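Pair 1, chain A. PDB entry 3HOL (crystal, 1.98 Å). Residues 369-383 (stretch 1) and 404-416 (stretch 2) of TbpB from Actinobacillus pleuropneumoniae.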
# COMPACT_ATOMS: atom_id res chain seq x y z
N LYS A 369 8.44 13.59 -15.38
CA LYS A 369 8.65 12.73 -16.55
C LYS A 369 7.51 12.75 -17.57
O LYS A 369 7.59 12.07 -18.61
CB LYS A 369 8.93 11.29 -16.12
CG LYS A 369 10.14 11.10 -15.21
CD LYS A 369 11.46 11.69 -15.78
CE LYS A 369 12.69 10.98 -15.17
NZ LYS A 369 12.83 11.39 -13.72
N MET A 370 6.43 13.49 -17.31
CA MET A 370 5.33 13.55 -18.28
C MET A 370 5.82 14.29 -19.52
O MET A 370 6.46 15.33 -19.38
CB MET A 370 4.11 14.30 -17.73
CG MET A 370 3.30 13.54 -16.66
SD MET A 370 2.59 12.02 -17.29
CE MET A 370 1.39 12.69 -18.47
N PRO A 371 5.55 13.77 -20.72
CA PRO A 371 5.96 14.50 -21.92
C PRO A 371 5.39 15.91 -21.89
O PRO A 371 4.26 16.10 -21.47
CB PRO A 371 5.32 13.68 -23.06
CG PRO A 371 5.19 12.31 -22.51
CD PRO A 371 4.84 12.52 -21.06
N LYS A 372 6.16 16.89 -22.33
CA LYS A 372 5.72 18.28 -22.38
C LYS A 372 5.01 18.63 -23.69
O LYS A 372 4.40 19.70 -23.80
CB LYS A 372 6.89 19.22 -22.11
CG LYS A 372 7.39 19.18 -20.65
CD LYS A 372 8.74 19.83 -20.51
CE LYS A 372 9.35 19.57 -19.15
NZ LYS A 372 8.42 19.96 -18.05
N GLY A 373 5.04 17.69 -24.64
CA GLY A 373 4.35 17.84 -25.93
C GLY A 373 4.33 16.55 -26.73
O GLY A 373 4.79 15.49 -26.25
N GLY A 374 3.79 16.64 -27.95
CA GLY A 374 3.67 15.49 -28.85
C GLY A 374 2.25 14.96 -28.92
O GLY A 374 1.44 15.22 -28.03
N ASN A 375 1.95 14.20 -29.98
CA ASN A 375 0.64 13.59 -30.20
C ASN A 375 0.80 12.09 -30.30
O ASN A 375 1.67 11.61 -31.02
CB ASN A 375 0.06 14.12 -31.50
CG ASN A 375 -1.28 14.77 -31.31
OD1 ASN A 375 -2.31 14.16 -31.63
ND2 ASN A 375 -1.30 16.00 -30.78
N TYR A 376 -0.01 11.32 -29.58
CA TYR A 376 0.17 9.87 -29.64
C TYR A 376 -1.14 9.12 -29.69
O TYR A 376 -2.16 9.62 -29.27
CB TYR A 376 1.02 9.34 -28.48
CG TYR A 376 2.42 9.94 -28.37
CD1 TYR A 376 3.53 9.28 -28.91
CD2 TYR A 376 2.63 11.14 -27.70
CE1 TYR A 376 4.82 9.83 -28.80
CE2 TYR A 376 3.90 11.68 -27.58
CZ TYR A 376 4.99 11.02 -28.12
OH TYR A 376 6.23 11.60 -27.99
N LYS A 377 -1.07 7.89 -30.20
CA LYS A 377 -2.16 6.93 -30.20
C LYS A 377 -1.89 5.94 -29.10
O LYS A 377 -0.76 5.48 -28.97
CB LYS A 377 -2.16 6.13 -31.50
CG LYS A 377 -3.48 5.46 -31.84
CD LYS A 377 -4.52 6.53 -32.08
CE LYS A 377 -5.55 6.12 -33.09
NZ LYS A 377 -6.21 7.35 -33.55
N TYR A 378 -2.92 5.61 -28.31
CA TYR A 378 -2.83 4.49 -27.40
C TYR A 378 -3.90 3.48 -27.77
O TYR A 378 -5.01 3.84 -28.18
CB TYR A 378 -2.98 4.92 -25.93
CG TYR A 378 -1.86 5.75 -25.35
CD1 TYR A 378 -1.63 7.06 -25.79
CD2 TYR A 378 -1.07 5.25 -24.31
CE1 TYR A 378 -0.59 7.83 -25.24
CE2 TYR A 378 -0.05 6.01 -23.75
CZ TYR A 378 0.19 7.29 -24.22
OH TYR A 378 1.21 8.02 -23.67
N ILE A 379 -3.54 2.21 -27.64
CA ILE A 379 -4.41 1.08 -27.97
C ILE A 379 -4.41 0.03 -26.83
O ILE A 379 -3.36 -0.39 -26.36
CB ILE A 379 -3.96 0.34 -29.28
CG1 ILE A 379 -3.92 1.28 -30.49
CG2 ILE A 379 -4.86 -0.88 -29.57
CD1 ILE A 379 -5.27 1.89 -30.86
N GLY A 380 -5.58 -0.45 -26.46
CA GLY A 380 -5.65 -1.50 -25.45
C GLY A 380 -7.01 -2.15 -25.48
O GLY A 380 -7.61 -2.32 -26.55
N THR A 381 -7.50 -2.51 -24.29
CA THR A 381 -8.76 -3.22 -24.18
C THR A 381 -9.48 -2.79 -22.87
O THR A 381 -9.02 -1.86 -22.21
CB THR A 381 -8.54 -4.74 -24.32
OG1 THR A 381 -9.79 -5.41 -24.32
CG2 THR A 381 -7.66 -5.34 -23.21
N TRP A 382 -10.57 -3.45 -22.52
CA TRP A 382 -11.31 -3.06 -21.34
C TRP A 382 -12.13 -4.23 -20.81
O TRP A 382 -12.26 -5.25 -21.48
CB TRP A 382 -12.15 -1.80 -21.62
CG TRP A 382 -13.19 -1.90 -22.74
CD1 TRP A 382 -13.04 -2.44 -24.00
CD2 TRP A 382 -14.55 -1.42 -22.67
NE1 TRP A 382 -14.22 -2.31 -24.72
CE2 TRP A 382 -15.16 -1.70 -23.93
CE3 TRP A 382 -15.30 -0.76 -21.68
CZ2 TRP A 382 -16.49 -1.36 -24.20
CZ3 TRP A 382 -16.61 -0.42 -21.94
CH2 TRP A 382 -17.20 -0.72 -23.20
N ASP A 383 -12.60 -4.08 -19.57
CA ASP A 383 -13.56 -4.98 -18.91
C ASP A 383 -14.68 -4.06 -18.40
O ASP A 383 -14.42 -2.95 -17.89
CB ASP A 383 -12.93 -5.73 -17.72
CG ASP A 383 -11.99 -6.82 -18.14
OD1 ASP A 383 -12.45 -7.85 -18.68
OD2 ASP A 383 -10.76 -6.68 -17.92
N TYR A 404 -12.66 -6.39 -28.09
CA TYR A 404 -13.05 -5.32 -27.15
C TYR A 404 -11.94 -4.29 -27.11
O TYR A 404 -11.16 -4.22 -26.15
CB TYR A 404 -13.31 -5.91 -25.78
CG TYR A 404 -14.53 -6.81 -25.75
CD1 TYR A 404 -15.83 -6.26 -25.73
CD2 TYR A 404 -14.40 -8.19 -25.77
CE1 TYR A 404 -16.95 -7.09 -25.73
CE2 TYR A 404 -15.50 -9.02 -25.78
CZ TYR A 404 -16.77 -8.48 -25.76
OH TYR A 404 -17.87 -9.31 -25.74
N ARG A 405 -11.85 -3.52 -28.19
CA ARG A 405 -10.78 -2.57 -28.41
C ARG A 405 -10.96 -1.27 -27.61
O ARG A 405 -12.08 -0.81 -27.41
CB ARG A 405 -10.72 -2.20 -29.89
CG ARG A 405 -10.42 -3.37 -30.86
CD ARG A 405 -11.16 -3.12 -32.17
NE ARG A 405 -12.57 -3.54 -32.11
CZ ARG A 405 -13.55 -3.07 -32.90
NH1 ARG A 405 -13.29 -2.13 -33.82
NH2 ARG A 405 -14.79 -3.54 -32.77
N THR A 406 -9.86 -0.65 -27.23
CA THR A 406 -9.93 0.75 -26.84
C THR A 406 -8.88 1.48 -27.63
O THR A 406 -7.86 0.89 -27.99
CB THR A 406 -9.70 0.94 -25.32
OG1 THR A 406 -8.41 0.41 -24.97
CG2 THR A 406 -10.78 0.22 -24.48
N GLU A 407 -9.12 2.75 -27.91
CA GLU A 407 -8.19 3.61 -28.64
C GLU A 407 -8.29 4.98 -28.04
O GLU A 407 -9.38 5.42 -27.67
CB GLU A 407 -8.58 3.73 -30.11
CG GLU A 407 -8.76 2.40 -30.81
CD GLU A 407 -9.25 2.53 -32.26
OE1 GLU A 407 -9.75 3.61 -32.65
OE2 GLU A 407 -9.14 1.50 -32.97
N PHE A 408 -7.17 5.68 -27.98
CA PHE A 408 -7.11 7.04 -27.45
C PHE A 408 -6.14 7.87 -28.27
O PHE A 408 -5.08 7.36 -28.70
CB PHE A 408 -6.65 7.02 -25.97
CG PHE A 408 -7.50 6.15 -25.11
CD1 PHE A 408 -8.58 6.69 -24.43
CD2 PHE A 408 -7.24 4.79 -25.00
CE1 PHE A 408 -9.38 5.90 -23.66
CE2 PHE A 408 -8.04 3.96 -24.21
CZ PHE A 408 -9.13 4.52 -23.55
N ASP A 409 -6.53 9.11 -28.53
CA ASP A 409 -5.64 10.13 -29.08
C ASP A 409 -5.27 11.04 -27.93
O ASP A 409 -6.13 11.54 -27.23
CB ASP A 409 -6.32 10.98 -30.15
CG ASP A 409 -6.78 10.16 -31.33
OD1 ASP A 409 -6.45 8.97 -31.43
OD2 ASP A 409 -7.52 10.74 -32.16
N VAL A 410 -3.96 11.22 -27.76
CA VAL A 410 -3.44 11.96 -26.64
C VAL A 410 -2.59 13.10 -27.19
O VAL A 410 -1.63 12.88 -27.94
CB VAL A 410 -2.59 11.05 -25.69
CG1 VAL A 410 -1.81 11.89 -24.67
CG2 VAL A 410 -3.48 10.02 -25.00
N ASP A 411 -2.96 14.31 -26.80
CA ASP A 411 -2.23 15.49 -27.20
C ASP A 411 -1.64 16.09 -25.92
O ASP A 411 -2.32 16.82 -25.20
CB ASP A 411 -3.20 16.44 -27.89
CG ASP A 411 -2.57 17.76 -28.26
OD1 ASP A 411 -1.37 17.95 -27.94
OD2 ASP A 411 -3.27 18.62 -28.87
N PHE A 412 -0.38 15.75 -25.63
CA PHE A 412 0.30 16.32 -24.45
C PHE A 412 0.49 17.85 -24.51
O PHE A 412 0.40 18.55 -23.48
CB PHE A 412 1.64 15.63 -24.19
CG PHE A 412 1.50 14.20 -23.72
CD1 PHE A 412 0.88 13.90 -22.50
CD2 PHE A 412 2.00 13.15 -24.48
CE1 PHE A 412 0.77 12.57 -22.06
CE2 PHE A 412 1.88 11.83 -24.05
CZ PHE A 412 1.26 11.54 -22.84
N GLY A 413 0.76 18.36 -25.72
CA GLY A 413 0.93 19.80 -25.94
C GLY A 413 -0.24 20.63 -25.45
O GLY A 413 -0.07 21.57 -24.65
N ASN A 414 -1.43 20.26 -25.91
CA ASN A 414 -2.65 20.97 -25.52
C ASN A 414 -3.40 20.35 -24.34
O ASN A 414 -4.51 20.81 -23.99
CB ASN A 414 -3.57 21.12 -26.73
CG ASN A 414 -2.90 21.86 -27.87
OD1 ASN A 414 -2.56 21.27 -28.91
ND2 ASN A 414 -2.63 23.13 -27.65
N LYS A 415 -2.80 19.32 -23.72
CA LYS A 415 -3.36 18.69 -22.51
C LYS A 415 -4.72 18.03 -22.80
O LYS A 415 -5.65 18.14 -22.01
CB LYS A 415 -3.49 19.72 -21.37
CG LYS A 415 -2.35 19.78 -20.36
CD LYS A 415 -1.03 20.18 -20.99
CE LYS A 415 0.12 20.22 -19.98
NZ LYS A 415 1.33 20.66 -20.72
N ASN A 416 -4.82 17.35 -23.93
CA ASN A 416 -6.11 16.80 -24.37
C ASN A 416 -6.03 15.32 -24.60
O ASN A 416 -5.02 14.81 -25.09
CB ASN A 416 -6.55 17.43 -25.70
CG ASN A 416 -7.11 18.82 -25.53
OD1 ASN A 416 -7.74 19.15 -24.52
ND2 ASN A 416 -6.91 19.65 -26.55

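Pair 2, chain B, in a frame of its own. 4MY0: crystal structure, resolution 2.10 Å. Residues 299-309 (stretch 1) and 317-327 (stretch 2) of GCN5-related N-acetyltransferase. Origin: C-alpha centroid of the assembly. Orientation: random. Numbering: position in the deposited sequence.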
# COMPACT_ATOMS: atom_id res chain seq x y z
N GLY B 299 26.10 40.70 -19.12
CA GLY B 299 26.40 41.84 -18.27
C GLY B 299 27.35 41.55 -17.13
O GLY B 299 27.93 42.47 -16.55
N ALA B 300 27.52 40.27 -16.80
CA ALA B 300 28.45 39.87 -15.75
C ALA B 300 29.89 40.20 -16.09
O ALA B 300 30.35 39.98 -17.21
CB ALA B 300 28.31 38.38 -15.44
N ALA B 301 30.61 40.76 -15.12
CA ALA B 301 32.03 41.03 -15.26
C ALA B 301 32.76 40.58 -14.00
O ALA B 301 32.28 40.79 -12.88
CB ALA B 301 32.26 42.50 -15.52
N ALA B 302 33.93 39.96 -14.17
CA ALA B 302 34.68 39.45 -13.04
C ALA B 302 36.15 39.25 -13.36
O ALA B 302 36.49 38.66 -14.39
CB ALA B 302 34.08 38.14 -12.55
N GLU B 303 37.01 39.75 -12.48
CA GLU B 303 38.44 39.47 -12.53
C GLU B 303 38.81 38.94 -11.16
O GLU B 303 38.82 39.69 -10.19
CB GLU B 303 39.23 40.74 -12.81
CG GLU B 303 38.79 41.51 -14.06
CD GLU B 303 39.22 40.85 -15.36
OE1 GLU B 303 38.74 41.27 -16.43
OE2 GLU B 303 40.05 39.91 -15.31
N VAL B 304 39.10 37.64 -11.07
CA VAL B 304 39.28 36.97 -9.79
C VAL B 304 40.30 35.86 -9.93
O VAL B 304 40.27 35.11 -10.90
CB VAL B 304 37.95 36.29 -9.33
CG1 VAL B 304 38.17 35.51 -8.06
CG2 VAL B 304 36.85 37.31 -9.13
N ASP B 305 41.19 35.74 -8.95
CA ASP B 305 42.11 34.60 -8.93
C ASP B 305 41.48 33.36 -8.26
O ASP B 305 40.67 33.48 -7.34
CB ASP B 305 43.43 34.97 -8.25
CG ASP B 305 44.42 35.65 -9.22
OD1 ASP B 305 44.00 36.10 -10.31
OD2 ASP B 305 45.63 35.73 -8.88
N LEU B 306 41.86 32.18 -8.75
CA LEU B 306 41.45 30.91 -8.15
C LEU B 306 42.70 30.08 -7.92
O LEU B 306 43.57 29.99 -8.80
CB LEU B 306 40.54 30.15 -9.10
CG LEU B 306 39.28 30.86 -9.57
CD1 LEU B 306 38.49 29.97 -10.50
CD2 LEU B 306 38.44 31.29 -8.36
N LEU B 307 42.81 29.48 -6.74
CA LEU B 307 43.88 28.53 -6.47
C LEU B 307 43.28 27.12 -6.52
O LEU B 307 42.47 26.76 -5.67
CB LEU B 307 44.55 28.79 -5.12
CG LEU B 307 45.68 27.82 -4.77
CD1 LEU B 307 46.76 27.83 -5.85
CD2 LEU B 307 46.27 28.12 -3.40
N ILE B 308 43.66 26.35 -7.53
CA ILE B 308 43.09 25.02 -7.73
C ILE B 308 44.04 23.94 -7.22
O ILE B 308 45.20 23.86 -7.64
CB ILE B 308 42.78 24.76 -9.22
CG1 ILE B 308 41.70 25.72 -9.74
CG2 ILE B 308 42.36 23.30 -9.44
CD1 ILE B 308 41.49 25.64 -11.27
N ASP B 309 43.54 23.11 -6.31
CA ASP B 309 44.29 21.97 -5.79
C ASP B 309 43.67 20.69 -6.35
O ASP B 309 42.74 20.14 -5.75
CB ASP B 309 44.18 21.98 -4.25
CG ASP B 309 44.82 20.77 -3.61
OD1 ASP B 309 44.40 20.40 -2.49
OD2 ASP B 309 45.75 20.18 -4.21
N SER B 317 46.04 22.19 -11.87
CA SER B 317 46.37 22.69 -10.54
C SER B 317 47.23 23.94 -10.57
O SER B 317 47.95 24.17 -11.54
CB SER B 317 47.05 21.60 -9.72
OG SER B 317 46.15 20.54 -9.48
N GLY B 318 47.16 24.72 -9.50
CA GLY B 318 47.93 25.96 -9.42
C GLY B 318 47.04 27.18 -9.39
O GLY B 318 45.81 27.07 -9.27
N ARG B 319 47.66 28.36 -9.51
CA ARG B 319 46.92 29.61 -9.43
C ARG B 319 46.56 30.15 -10.81
O ARG B 319 47.42 30.32 -11.68
CB ARG B 319 47.70 30.66 -8.64
CG ARG B 319 46.88 31.90 -8.40
CD ARG B 319 47.57 32.79 -7.41
NE ARG B 319 46.81 34.01 -7.12
CZ ARG B 319 46.74 34.55 -5.91
NH1 ARG B 319 47.37 33.96 -4.90
NH2 ARG B 319 46.05 35.67 -5.71
N TRP B 320 45.28 30.44 -10.97
CA TRP B 320 44.75 30.90 -12.24
C TRP B 320 44.02 32.22 -12.05
O TRP B 320 43.53 32.53 -10.97
CB TRP B 320 43.76 29.85 -12.76
CG TRP B 320 44.37 28.52 -13.05
CD1 TRP B 320 44.48 27.46 -12.19
CD2 TRP B 320 44.94 28.09 -14.29
NE1 TRP B 320 45.09 26.40 -12.81
CE2 TRP B 320 45.38 26.76 -14.11
CE3 TRP B 320 45.13 28.70 -15.53
CZ2 TRP B 320 46.00 26.03 -15.13
CZ3 TRP B 320 45.75 27.97 -16.55
CH2 TRP B 320 46.18 26.66 -16.34
N HIS B 321 43.97 33.01 -13.12
CA HIS B 321 43.16 34.21 -13.13
C HIS B 321 41.95 34.00 -14.04
O HIS B 321 42.07 33.57 -15.19
CB HIS B 321 43.97 35.41 -13.62
CG HIS B 321 43.16 36.66 -13.74
ND1 HIS B 321 42.74 37.38 -12.64
CD2 HIS B 321 42.66 37.30 -14.83
CE1 HIS B 321 42.02 38.41 -13.05
NE2 HIS B 321 41.96 38.38 -14.37
N LEU B 322 40.76 34.26 -13.50
CA LEU B 322 39.53 34.16 -14.28
C LEU B 322 39.08 35.54 -14.75
O LEU B 322 38.87 36.45 -13.93
CB LEU B 322 38.43 33.47 -13.47
CG LEU B 322 37.05 33.38 -14.13
CD1 LEU B 322 37.06 32.38 -15.29
CD2 LEU B 322 35.99 33.01 -13.11
N SER B 323 38.94 35.70 -16.06
CA SER B 323 38.47 36.95 -16.65
C SER B 323 37.13 36.68 -17.32
O SER B 323 37.02 35.81 -18.19
CB SER B 323 39.48 37.45 -17.70
OG SER B 323 39.17 38.76 -18.13
N VAL B 324 36.09 37.40 -16.87
CA VAL B 324 34.76 37.25 -17.46
C VAL B 324 34.23 38.60 -17.90
O VAL B 324 34.19 39.54 -17.11
CB VAL B 324 33.77 36.66 -16.48
CG1 VAL B 324 32.38 36.63 -17.11
CG2 VAL B 324 34.19 35.24 -16.06
N ALA B 325 33.83 38.70 -19.16
CA ALA B 325 33.25 39.93 -19.70
C ALA B 325 32.46 39.61 -20.96
O ALA B 325 32.90 38.80 -21.78
CB ALA B 325 34.32 40.96 -19.99
N ASP B 326 31.29 40.24 -21.10
CA ASP B 326 30.51 40.16 -22.33
C ASP B 326 30.15 38.72 -22.71
O ASP B 326 30.18 38.34 -23.89
CB ASP B 326 31.24 40.85 -23.49
CG ASP B 326 31.53 42.32 -23.19
OD1 ASP B 326 32.65 42.79 -23.52
OD2 ASP B 326 30.65 42.99 -22.62
N GLY B 327 29.84 37.92 -21.70
CA GLY B 327 29.32 36.58 -21.90
C GLY B 327 30.37 35.50 -22.12
O GLY B 327 30.03 34.33 -22.24

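The sharpest difference lies on one face of the two antiparallel ladders, the face carrying K377(A) and D409(A) in pair 1 and D305(B) and H321(B) in pair 2, where the charges of one matched pair are joined in opposite ways. In pair 1, K377(A) crosses directly to its bridge partner, its NZ forming a salt bridge with D409(A) OD1 at 2.7 Å. In pair 2, the matched positions are D305(B) and H321(B), and the acid now sits on the first strand: H321(B) ND1 donates to D305(B) OD1 at 2.9 Å. R319(B) extends diagonally across to the same carboxylate, its NE forming a salt bridge with D305(B) OD2 at 2.7 Å. H321(B) uses its other ring nitrogen too, NE2 donating to E303(B) OE2 at 2.6 Å, while S323(B) OG donates to E303(B) OE1 at 3.1 Å. The result is a connected polar chain from R319(B) to S323(B). At the matching places, pair 1 has N375(A) beside D411(A), with N375(A) ND2 3.3 Å from D411(A) CG but no hydrogen bond, and I379(A) beside E407(A), where I379(A) CD1 packs 3.5 Å from E407(A) CG.

The shared frame is a pair of antiparallel strands, superposing at 0.7 Å over 14 central residues. Y376(A), Y378(A), V410(A) and F408(A) match V304(B), L306(B), L322(B) and W320(B), and in both pairs these residues line the other face. In the matched middle the ladders agree: Y378(A) N to F408(A) O is 2.8 Å, as is L306(B) N to W320(B) O. Between the hydrogen-bonded pairs, CA-H...O contacts fill in, such as K377(A) CA to F408(A) O at 3.3 Å and D305(B) CA to W320(B) O at 3.2 Å.

The packing beyond this differs. Just past the strand in pair 1, the loop residue F412(A) points toward stretch 1 and takes P371(A) over one face, P371(A) CG lying 3.9 Å from the F412(A) ring centroid, and meets Y376(A) rim to rim, F412(A) CE2 to Y376(A) CD2 at 3.8 Å. Y378(A) CD1 rests 3.6 Å from V410(A) CG2. F412(A) matches V324(B), which faces the small A302(B), A302(B) CB to V324(B) CB 4.2 Å; this pair keeps both backbone hydrogen bonds, whereas F412(A) N to G374(A) O, at 3.1 Å, is the one bond between its counterparts. Toward the other end, I308(B) CD1 packs 3.6 Å from W320(B) CD1. T406(A) matches G318(B), whose backbone angles call for glycine; in pair 1, T406(A) is bridged to G380(A), whose N donates to T406(A) O at 3.1 Å.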